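Local structure of DUF4848 domain-containing protein (Bacteroides thetaiotaomicron, 4LB8) at residues A[20-24]-A[25-29]; A[52-55]-A[56-60]; A[84-87]-A[88-92]. The protein is of unknown function but belongs to the DUF4848 family and, with its signal peptide, is probably an exported lipoprotein. All blocks are in the same frame, centred on the assembly; numbering follows the deposited sequence.

Contact 1. Residues A[20-24]-A[25-29]; sequences EVIND and GTMIK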
ATOM      1  N   GLU A  20      43.180 -10.269  10.361  1.00 62.32           N
ATOM      2  CA  GLU A  20      43.930  -9.944  11.566  1.00 60.86           C
ATOM      3  C   GLU A  20      43.105  -9.005  12.437  1.00 61.42           C
ATOM      4  O   GLU A  20      42.582  -8.010  11.940  1.00 60.02           O
ATOM      5  CB  GLU A  20      45.272  -9.308  11.170  1.00 61.98           C
ATOM      6  CG  GLU A  20      46.285  -9.224  12.290  1.00 75.96           C
ATOM      7  CD  GLU A  20      47.525  -8.392  12.008  1.00103.29           C
ATOM      8  OE1 GLU A  20      47.724  -7.969  10.844  1.00102.00           O
ATOM      9  OE2 GLU A  20      48.301  -8.162  12.963  1.00 98.27           O
ATOM     10  N   VAL A  21      42.972  -9.333  13.725  1.00 57.14           N
ATOM     11  CA  VAL A  21      42.262  -8.491  14.685  1.00 56.65           C
ATOM     12  C   VAL A  21      43.338  -7.673  15.407  1.00 61.84           C
ATOM     13  O   VAL A  21      44.237  -8.249  16.031  1.00 61.76           O
ATOM     14  CB  VAL A  21      41.308  -9.245  15.665  1.00 60.35           C
ATOM     15  CG1 VAL A  21      40.270  -8.295  16.244  1.00 59.39           C
ATOM     16  CG2 VAL A  21      40.622 -10.443  15.001  1.00 59.76           C
ATOM     17  N   ILE A  22      43.291  -6.332  15.257  1.00 57.85           N
ATOM     18  CA  ILE A  22      44.288  -5.435  15.846  1.00 57.18           C
ATOM     19  C   ILE A  22      43.621  -4.443  16.825  1.00 61.13           C
ATOM     20  O   ILE A  22      42.424  -4.548  17.098  1.00 58.72           O
ATOM     21  CB  ILE A  22      45.121  -4.714  14.731  1.00 59.16           C
ATOM     22  CG1 ILE A  22      44.287  -3.690  13.912  1.00 58.31           C
ATOM     23  CG2 ILE A  22      45.832  -5.733  13.824  1.00 58.91           C
ATOM     24  CD1 ILE A  22      45.114  -2.594  13.150  1.00 60.14           C
ATOM     25  N   ASN A  23      44.432  -3.510  17.371  1.00 61.10           N
ATOM     26  CA  ASN A  23      44.077  -2.430  18.301  1.00 62.53           C
ATOM     27  C   ASN A  23      43.293  -2.969  19.515  1.00 70.35           C
ATOM     28  O   ASN A  23      42.324  -2.358  19.976  1.00 70.84           O
ATOM     29  CB  ASN A  23      43.308  -1.319  17.562  1.00 60.51           C
ATOM     30  CG  ASN A  23      44.069  -0.705  16.403  1.00 76.57           C
ATOM     31  OD1 ASN A  23      45.270  -0.946  16.190  1.00 67.62           O
ATOM     32  ND2 ASN A  23      43.385   0.124  15.630  1.00 66.05           N
ATOM     33  N   ASP A  24      43.743  -4.125  20.023  1.00 68.88           N
ATOM     34  CA  ASP A  24      43.190  -4.847  21.171  1.00 70.38           C
ATOM     35  C   ASP A  24      41.711  -5.216  20.948  1.00 72.10           C
ATOM     36  O   ASP A  24      40.834  -4.819  21.722  1.00 72.23           O
ATOM     37  CB  ASP A  24      43.408  -4.072  22.490  1.00 74.72           C
ATOM     38  CG  ASP A  24      44.864  -3.691  22.739  1.00 95.18           C
ATOM     39  OD1 ASP A  24      45.704  -4.614  22.908  1.00 97.63           O
ATOM     40  OD2 ASP A  24      45.168  -2.472  22.748  1.00104.04           O
ATOM     41  N   GLY A  25      41.482  -5.995  19.881  1.00 66.65           N
ATOM     42  CA  GLY A  25      40.194  -6.545  19.460  1.00 64.66           C
ATOM     43  C   GLY A  25      39.143  -5.549  19.024  1.00 66.22           C
ATOM     44  O   GLY A  25      37.952  -5.875  19.029  1.00 66.48           O
ATOM     45  N   THR A  26      39.569  -4.339  18.616  1.00 60.95           N
ATOM     46  CA  THR A  26      38.673  -3.242  18.221  1.00 58.75           C
ATOM     47  C   THR A  26      38.758  -2.926  16.714  1.00 57.19           C
ATOM     48  O   THR A  26      38.092  -2.004  16.246  1.00 56.83           O
ATOM     49  CB  THR A  26      38.979  -1.984  19.074  1.00 70.72           C
ATOM     50  OG1 THR A  26      40.282  -1.477  18.773  1.00 69.18           O
ATOM     51  CG2 THR A  26      38.861  -2.247  20.570  1.00 72.69           C
HETATM   52  N   MSE A  27      39.559  -3.688  15.955  1.00 49.73           N
HETATM   53  CA  MSE A  27      39.719  -3.448  14.528  1.00 47.01           C
HETATM   54  C   MSE A  27      40.030  -4.729  13.758  1.00 53.31           C
HETATM   55  O   MSE A  27      40.927  -5.469  14.148  1.00 54.64           O
HETATM   56  CB  MSE A  27      40.857  -2.418  14.308  1.00 47.96           C
HETATM   57  CG  MSE A  27      41.004  -1.933  12.857  1.00 51.84           C
HETATM   58 SE   MSE A  27      39.525  -0.796  12.236  0.75 55.76          SE
HETATM   59  CE  MSE A  27      40.000   0.767  13.242  1.00 52.58           C
ATOM     60  N   ILE A  28      39.325  -4.961  12.639  1.00 50.61           N
ATOM     61  CA  ILE A  28      39.597  -6.056  11.694  1.00 49.93           C
ATOM     62  C   ILE A  28      40.490  -5.467  10.594  1.00 50.22           C
ATOM     63  O   ILE A  28      40.160  -4.423  10.031  1.00 48.44           O
ATOM     64  CB  ILE A  28      38.302  -6.730  11.114  1.00 53.26           C
ATOM     65  CG1 ILE A  28      37.585  -7.627  12.142  1.00 54.79           C
ATOM     66  CG2 ILE A  28      38.577  -7.509   9.817  1.00 53.88           C
ATOM     67  CD1 ILE A  28      38.141  -9.056  12.385  1.00 66.77           C
ATOM     68  N   LYS A  29      41.617  -6.123  10.306  1.00 46.76           N
ATOM     69  CA  LYS A  29      42.527  -5.716   9.245  1.00 45.89           C
ATOM     70  C   LYS A  29      42.630  -6.846   8.226  1.00 48.78           C
ATOM     71  O   LYS A  29      42.857  -7.989   8.603  1.00 47.52           O
ATOM     72  CB  LYS A  29      43.913  -5.341   9.812  1.00 48.97           C
ATOM     73  CG  LYS A  29      44.950  -4.870   8.782  1.00 54.38           C
ATOM     74  CD  LYS A  29      46.361  -5.100   9.309  1.00 72.12           C
ATOM     75  CE  LYS A  29      47.410  -4.086   8.875  1.00 90.48           C
ATOM     76  NZ  LYS A  29      47.253  -2.760   9.558  1.00 94.89           N
TER

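Contact 2. Residues A[52-55]-A[56-60]; sequences VSFL and NSLSF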
ATOM      1  N   VAL A  52      28.478 -16.254  13.882  1.00 57.48           N
ATOM      2  CA  VAL A  52      28.631 -15.864  15.286  1.00 57.92           C
ATOM      3  C   VAL A  52      29.847 -16.611  15.865  1.00 64.78           C
ATOM      4  O   VAL A  52      30.672 -15.968  16.509  1.00 66.34           O
ATOM      5  CB  VAL A  52      27.336 -16.077  16.133  1.00 61.80           C
ATOM      6  CG1 VAL A  52      27.557 -15.708  17.597  1.00 62.59           C
ATOM      7  CG2 VAL A  52      26.163 -15.278  15.574  1.00 59.95           C
ATOM      8  N   SER A  53      30.013 -17.923  15.552  1.00 61.39           N
ATOM      9  CA  SER A  53      31.137 -18.735  16.032  1.00 61.50           C
ATOM     10  C   SER A  53      32.459 -18.361  15.380  1.00 63.92           C
ATOM     11  O   SER A  53      33.473 -18.369  16.076  1.00 64.22           O
ATOM     12  CB  SER A  53      30.867 -20.218  15.832  1.00 65.95           C
ATOM     13  OG  SER A  53      29.824 -20.603  16.710  1.00 78.30           O
ATOM     14  N   PHE A  54      32.468 -18.042  14.064  1.00 59.08           N
ATOM     15  CA  PHE A  54      33.684 -17.631  13.343  1.00 58.31           C
ATOM     16  C   PHE A  54      34.187 -16.289  13.903  1.00 62.57           C
ATOM     17  O   PHE A  54      35.401 -16.089  13.999  1.00 63.10           O
ATOM     18  CB  PHE A  54      33.444 -17.561  11.815  1.00 59.50           C
ATOM     19  CG  PHE A  54      34.511 -16.848  11.014  1.00 60.85           C
ATOM     20  CD1 PHE A  54      35.678 -17.506  10.634  1.00 65.03           C
ATOM     21  CD2 PHE A  54      34.357 -15.514  10.647  1.00 62.15           C
ATOM     22  CE1 PHE A  54      36.677 -16.839   9.909  1.00 65.14           C
ATOM     23  CE2 PHE A  54      35.359 -14.846   9.934  1.00 64.62           C
ATOM     24  CZ  PHE A  54      36.507 -15.516   9.559  1.00 63.15           C
ATOM     25  N   LEU A  55      33.253 -15.395  14.313  1.00 58.17           N
ATOM     26  CA  LEU A  55      33.586 -14.097  14.909  1.00 57.66           C
ATOM     27  C   LEU A  55      34.050 -14.272  16.359  1.00 63.35           C
ATOM     28  O   LEU A  55      34.911 -13.515  16.809  1.00 62.19           O
ATOM     29  CB  LEU A  55      32.402 -13.109  14.818  1.00 56.77           C
ATOM     30  CG  LEU A  55      32.115 -12.554  13.414  1.00 59.17           C
ATOM     31  CD1 LEU A  55      30.765 -11.899  13.359  1.00 59.19           C
ATOM     32  CD2 LEU A  55      33.217 -11.622  12.937  1.00 59.09           C
ATOM     33  N   ASN A  56      33.499 -15.284  17.074  1.00 62.18           N
ATOM     34  CA  ASN A  56      33.890 -15.629  18.447  1.00 63.84           C
ATOM     35  C   ASN A  56      35.300 -16.196  18.424  1.00 68.16           C
ATOM     36  O   ASN A  56      36.085 -15.888  19.322  1.00 68.98           O
ATOM     37  CB  ASN A  56      32.900 -16.612  19.104  1.00 67.62           C
ATOM     38  CG  ASN A  56      31.496 -16.076  19.377  1.00 94.19           C
ATOM     39  OD1 ASN A  56      31.185 -14.879  19.213  1.00 82.80           O
ATOM     40  ND2 ASN A  56      30.592 -16.976  19.766  1.00 89.00           N
ATOM     41  N   SER A  57      35.646 -16.956  17.344  1.00 64.04           N
ATOM     42  CA  SER A  57      36.991 -17.512  17.083  1.00 63.59           C
ATOM     43  C   SER A  57      38.027 -16.408  17.032  1.00 67.19           C
ATOM     44  O   SER A  57      39.162 -16.612  17.471  1.00 68.37           O
ATOM     45  CB  SER A  57      37.035 -18.264  15.751  1.00 65.16           C
ATOM     46  OG  SER A  57      36.094 -19.319  15.676  1.00 77.19           O
ATOM     47  N   LEU A  58      37.639 -15.248  16.456  1.00 61.32           N
ATOM     48  CA  LEU A  58      38.493 -14.084  16.264  1.00 60.24           C
ATOM     49  C   LEU A  58      38.475 -13.110  17.456  1.00 63.68           C
ATOM     50  O   LEU A  58      39.157 -12.086  17.400  1.00 62.11           O
ATOM     51  CB  LEU A  58      38.043 -13.346  14.999  1.00 59.27           C
ATOM     52  CG  LEU A  58      38.300 -14.040  13.680  1.00 64.12           C
ATOM     53  CD1 LEU A  58      37.314 -13.591  12.669  1.00 63.60           C
ATOM     54  CD2 LEU A  58      39.708 -13.734  13.160  1.00 68.17           C
ATOM     55  N   SER A  59      37.703 -13.421  18.524  1.00 62.04           N
ATOM     56  CA  SER A  59      37.517 -12.587  19.730  1.00 62.82           C
ATOM     57  C   SER A  59      37.210 -11.109  19.334  1.00 64.82           C
ATOM     58  O   SER A  59      37.744 -10.150  19.921  1.00 65.11           O
ATOM     59  CB  SER A  59      38.728 -12.684  20.654  1.00 68.23           C
ATOM     60  OG  SER A  59      38.888 -14.004  21.146  1.00 81.33           O
ATOM     61  N   PHE A  60      36.352 -10.953  18.309  1.00 58.16           N
ATOM     62  CA  PHE A  60      35.965  -9.660  17.759  1.00 55.23           C
ATOM     63  C   PHE A  60      34.433  -9.494  17.762  1.00 56.99           C
ATOM     64  O   PHE A  60      33.722 -10.316  17.176  1.00 56.13           O
ATOM     65  CB  PHE A  60      36.546  -9.486  16.333  1.00 54.84           C
ATOM     66  CG  PHE A  60      36.214  -8.160  15.695  1.00 54.64           C
ATOM     67  CD1 PHE A  60      36.827  -6.990  16.126  1.00 56.90           C
ATOM     68  CD2 PHE A  60      35.243  -8.070  14.705  1.00 55.70           C
ATOM     69  CE1 PHE A  60      36.479  -5.756  15.573  1.00 56.87           C
ATOM     70  CE2 PHE A  60      34.901  -6.832  14.149  1.00 57.33           C
ATOM     71  CZ  PHE A  60      35.523  -5.686  14.584  1.00 54.97           C
TER

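Contact 3. Residues A[84-87]-A[88-92]; sequences KAEF and DVLYE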
ATOM      1  N   LYS A  84       1.846  -0.957  28.047  1.00 71.67           N
ATOM      2  CA  LYS A  84       2.454   0.063  27.182  1.00 69.45           C
ATOM      3  C   LYS A  84       3.366   1.020  27.958  1.00 74.27           C
ATOM      4  O   LYS A  84       4.502   1.218  27.537  1.00 74.24           O
ATOM      5  CB  LYS A  84       1.367   0.850  26.412  1.00 70.52           C
ATOM      6  CG  LYS A  84       1.839   2.072  25.579  1.00 80.37           C
ATOM      7  CD  LYS A  84       2.945   1.809  24.525  1.00 87.00           C
ATOM      8  CE  LYS A  84       2.541   1.058  23.276  1.00 90.01           C
ATOM      9  NZ  LYS A  84       3.737   0.658  22.482  1.00 93.16           N
ATOM     10  N   ALA A  85       2.894   1.581  29.081  1.00 71.51           N
ATOM     11  CA  ALA A  85       3.671   2.515  29.906  1.00 71.79           C
ATOM     12  C   ALA A  85       4.981   1.910  30.417  1.00 73.86           C
ATOM     13  O   ALA A  85       5.962   2.639  30.531  1.00 73.40           O
ATOM     14  CB  ALA A  85       2.837   2.992  31.081  1.00 74.68           C
ATOM     15  N   GLU A  86       4.993   0.594  30.725  1.00 69.88           N
ATOM     16  CA  GLU A  86       6.164  -0.138  31.209  1.00 70.03           C
ATOM     17  C   GLU A  86       7.134  -0.394  30.050  1.00 72.44           C
ATOM     18  O   GLU A  86       8.359  -0.230  30.208  1.00 71.96           O
ATOM     19  CB  GLU A  86       5.753  -1.457  31.866  1.00 72.55           C
ATOM     20  CG  GLU A  86       6.797  -1.995  32.826  1.00 86.86           C
ATOM     21  CD  GLU A  86       6.752  -3.490  33.068  1.00106.57           C
ATOM     22  OE1 GLU A  86       5.643  -4.039  33.265  1.00 87.60           O
ATOM     23  OE2 GLU A  86       7.843  -4.107  33.095  1.00 98.77           O
ATOM     24  N   PHE A  87       6.573  -0.787  28.884  1.00 66.44           N
ATOM     25  CA  PHE A  87       7.328  -0.999  27.656  1.00 63.61           C
ATOM     26  C   PHE A  87       8.032   0.304  27.303  1.00 66.70           C
ATOM     27  O   PHE A  87       9.248   0.297  27.112  1.00 67.69           O
ATOM     28  CB  PHE A  87       6.410  -1.477  26.509  1.00 63.69           C
ATOM     29  CG  PHE A  87       7.059  -1.494  25.145  1.00 62.87           C
ATOM     30  CD1 PHE A  87       7.884  -2.545  24.765  1.00 65.19           C
ATOM     31  CD2 PHE A  87       6.865  -0.450  24.249  1.00 62.98           C
ATOM     32  CE1 PHE A  87       8.514  -2.541  23.520  1.00 64.29           C
ATOM     33  CE2 PHE A  87       7.494  -0.449  23.005  1.00 63.73           C
ATOM     34  CZ  PHE A  87       8.314  -1.493  22.650  1.00 61.63           C
ATOM     35  N   ASP A  88       7.284   1.433  27.309  1.00 61.68           N
ATOM     36  CA  ASP A  88       7.783   2.778  26.992  1.00 60.75           C
ATOM     37  C   ASP A  88       9.004   3.150  27.822  1.00 67.45           C
ATOM     38  O   ASP A  88       9.951   3.718  27.278  1.00 66.86           O
ATOM     39  CB  ASP A  88       6.681   3.834  27.157  1.00 62.02           C
ATOM     40  CG  ASP A  88       5.620   3.800  26.067  1.00 66.83           C
ATOM     41  OD1 ASP A  88       5.855   3.144  25.012  1.00 63.93           O
ATOM     42  OD2 ASP A  88       4.560   4.443  26.254  1.00 75.42           O
ATOM     43  N   VAL A  89       9.012   2.762  29.113  1.00 65.89           N
ATOM     44  CA  VAL A  89      10.125   3.014  30.021  1.00 66.50           C
ATOM     45  C   VAL A  89      11.330   2.167  29.595  1.00 68.99           C
ATOM     46  O   VAL A  89      12.444   2.695  29.529  1.00 67.75           O
ATOM     47  CB  VAL A  89       9.728   2.766  31.498  1.00 72.09           C
ATOM     48  CG1 VAL A  89      10.928   2.961  32.438  1.00 72.98           C
ATOM     49  CG2 VAL A  89       8.578   3.679  31.900  1.00 72.70           C
ATOM     50  N   LEU A  90      11.092   0.860  29.324  1.00 65.17           N
ATOM     51  CA  LEU A  90      12.110  -0.109  28.906  1.00 63.90           C
ATOM     52  C   LEU A  90      12.713   0.269  27.550  1.00 65.34           C
ATOM     53  O   LEU A  90      13.944   0.312  27.404  1.00 65.97           O
ATOM     54  CB  LEU A  90      11.490  -1.522  28.802  1.00 63.64           C
ATOM     55  CG  LEU A  90      11.416  -2.386  30.056  1.00 69.65           C
ATOM     56  CD1 LEU A  90      10.368  -3.470  29.895  1.00 69.28           C
ATOM     57  CD2 LEU A  90      12.740  -3.053  30.344  1.00 72.19           C
ATOM     58  N   TYR A  91      11.825   0.551  26.567  1.00 57.23           N
ATOM     59  CA  TYR A  91      12.174   0.855  25.184  1.00 53.81           C
ATOM     60  C   TYR A  91      12.929   2.191  25.026  1.00 57.76           C
ATOM     61  O   TYR A  91      13.693   2.316  24.069  1.00 55.83           O
ATOM     62  CB  TYR A  91      10.918   0.822  24.302  1.00 51.87           C
ATOM     63  CG  TYR A  91      11.194   0.936  22.820  1.00 49.09           C
ATOM     64  CD1 TYR A  91      11.867  -0.074  22.133  1.00 49.25           C
ATOM     65  CD2 TYR A  91      10.751   2.035  22.096  1.00 48.95           C
ATOM     66  CE1 TYR A  91      12.121   0.028  20.763  1.00 47.39           C
ATOM     67  CE2 TYR A  91      10.973   2.133  20.724  1.00 48.66           C
ATOM     68  CZ  TYR A  91      11.684   1.144  20.067  1.00 53.20           C
ATOM     69  OH  TYR A  91      11.921   1.286  18.728  1.00 53.17           O
ATOM     70  N   GLU A  92      12.738   3.163  25.948  1.00 56.71           N
ATOM     71  CA  GLU A  92      13.459   4.443  25.920  1.00 57.79           C
ATOM     72  C   GLU A  92      14.923   4.205  26.261  1.00 62.35           C
ATOM     73  O   GLU A  92      15.814   4.774  25.611  1.00 61.69           O
ATOM     74  CB  GLU A  92      12.849   5.487  26.880  1.00 61.26           C
ATOM     75  CG  GLU A  92      11.710   6.306  26.279  1.00 78.22           C
ATOM     76  CD  GLU A  92      12.009   7.106  25.020  1.00107.27           C
ATOM     77  OE1 GLU A  92      12.799   8.074  25.109  1.00107.72           O
ATOM     78  OE2 GLU A  92      11.429   6.784  23.954  1.00 98.75           O
TER

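Contact 1. Residues A[20-24]-A[25-29]
A beta hairpin with a classic beta bulge at its turn end pairs 20-24 with 25-29, Thr-26 and Met-27 both facing Ile-22. Ile-22 O accepts Thr-26 N at 3.2 Å and, weakly, Met-27 N, while Ile-22 N donates to Met-27 O at 2.8 Å. Farther from the turn, Glu-20 and Lys-29 form an antiparallel hydrogen-bonded pair, Lys-29 N reaching Glu-20 O at 2.7 Å. Asn-23, Asp-24 and Gly-25 make the turn with positive phi, a conformation these three residue types accept more readily than most. Thr-26 braces it: with OG1 between its backbone N and carbonyl carbon (chi1 66°), the hydroxyl donates to Asn-23 O at 2.5 Å from above the carbonyl plane.

Side chains alternate between the faces. On one, Ile-22 CG1 lies alongside Met-27 CB (3.7 Å; Met-27 is selenomethionine), and Lys-29 lays its CD beside Glu-20 OE1 at 3.5 Å before its amino group bonds to Gly-136 O. On the other are the beta-branched Val-21 and Ile-28, suited to extended backbone; Val-21 CG2 meets Ile-28 CD1 at 3.9 Å.

Strand 132-135 continues the sheet beside 27-30: Ile-28 bonds to Met-134 through the backbone, and Met-27 packs on Glu-132 and Met-134. Val-21 and Ile-28 rest against Phe-60, just beyond helix 48-57.

Contact 2. Residues A[52-55]-A[56-60]
Backbone hydrogen bonds first tie Val-52 to Asn-56 and Ser-53 to Ser-57, the last regular links of helix 48-57. Asn-56 N reaches Val-52 O at 3.0 Å, and Ser-57 N binds Ser-53 O one residue on. Beyond them the helical pattern gives way to a Schellman motif. Leu-58 N makes only weak bonds, to Phe-54 O and Leu-55 O, whereas Phe-60 N points almost straight at Leu-55 O across 3.3 Å, with an N-H...O angle of 174°. Inside this loop Ser-59 N bonds to Asn-56 O at 3.1 Å. The reversal needs a positive phi at Ser-59 (48°), a position often filled by glycine; the small serine side chain turns away from the helix there.

A side-chain bond adds to the backbone ones. Ser-57 OG donates to Ser-53 O at 2.8 Å, so that carbonyl is held by two donors, hydroxyl and amide, coming from opposite faces of its plane. Serine suits the last turn because its short side chain can fold back onto the preceding turn.

The apolar contacts split into two. Leu-58 places CD1 over one face of the Phe-54 ring, 4.0 Å from the centroid, a CH-pi contact made nearest CE2 and CZ. Phe-54 CG stands anti to the backbone N (chi1 166°), on the side of its carbonyl carbon, which brings the ring beside the following turn. Leu-55 CD2 meets the edge of the Phe-60 ring at CD2 (4.5 Å), a loose hydrophobic pairing of the kind that often accompanies a Schellman motif.

Val-52 and Leu-55 pack on Ile-65 of helix 63-80. Phe-54 touches Ile-19, while Leu-58 leans on Val-21, so strand 19-22 borders this helix end.

Contact 3. Residues A[84-87]-A[88-92]
Aromatic contact between Phe-87 and Tyr-91, one turn apart in helix 84-98, dominates here. The rings lie side by side with planes 13° apart but are slid so far, centroids 5.1 Å from each other, that they barely overlap. What sits over the Phe-87 face is Tyr-91 CB, a CH-pi contact 4.0 Å from the centroid, while Phe-87 CZ approaches Tyr-91 CG at 3.8 Å. Both side chains set CG anti to the backbone N (chi1 170° and -172°), which sends the rings off the helix in the same direction.

Backbone bonds hold this spacing. Tyr-91 N to Phe-87 O is short and straight at 2.6 Å, and Asp-88 N to Lys-84 O measures 2.8 Å; Val-89 N to Ala-85 O is weak.

Between charged groups, Lys-84 folds its chain across the Asp-88 carboxylate, Lys-84 CD 3.2 Å from Asp-88 OD1. Lys-84 NZ stays 4.1 Å from Asp-88 OD1, beyond a salt bridge, though the opposite charges probably attract.

Phe-87 also stacks on Phe-204 of the second subunit and packs on Ile-77 of helix 63-80. Cut back to an alanine, this position is likely to lose the face under Tyr-91 CB and the intersubunit stack, opening a gap at the interface. The chemistry is thus of two kinds: a large apolar ring suits the buried junction of helices and subunits, whereas Tyr-91 adds a hydroxyl, bonded to Leu-112 O, and the long Lys-84 chain can both cross a carboxylate and pack on Phe-204 of the second subunit.

In the fold
Contacts 1 and 2 form one continuous patch, their centres 12 Å apart: the hairpin of 20-29 lies against the C-terminal end of helix 48-57. Phe-60 is wedged against the hairpin, its CE2 3.4 Å from Ile-28 CG1 and its CD1 3.7 Å from Val-21 CG1. Contact 3 stands apart, its centre about 36 Å from that of contact 1 and 33 Å from that of contact 2, with nearest atoms about 25 Å and 21 Å away. Helix 63-80 bridges the distance, touched by Val-52 and Leu-55 of contact 2 and by Phe-87, Leu-90 and Tyr-91 of contact 3. Of the three, contact 3 alone reaches the second subunit. No active site is known.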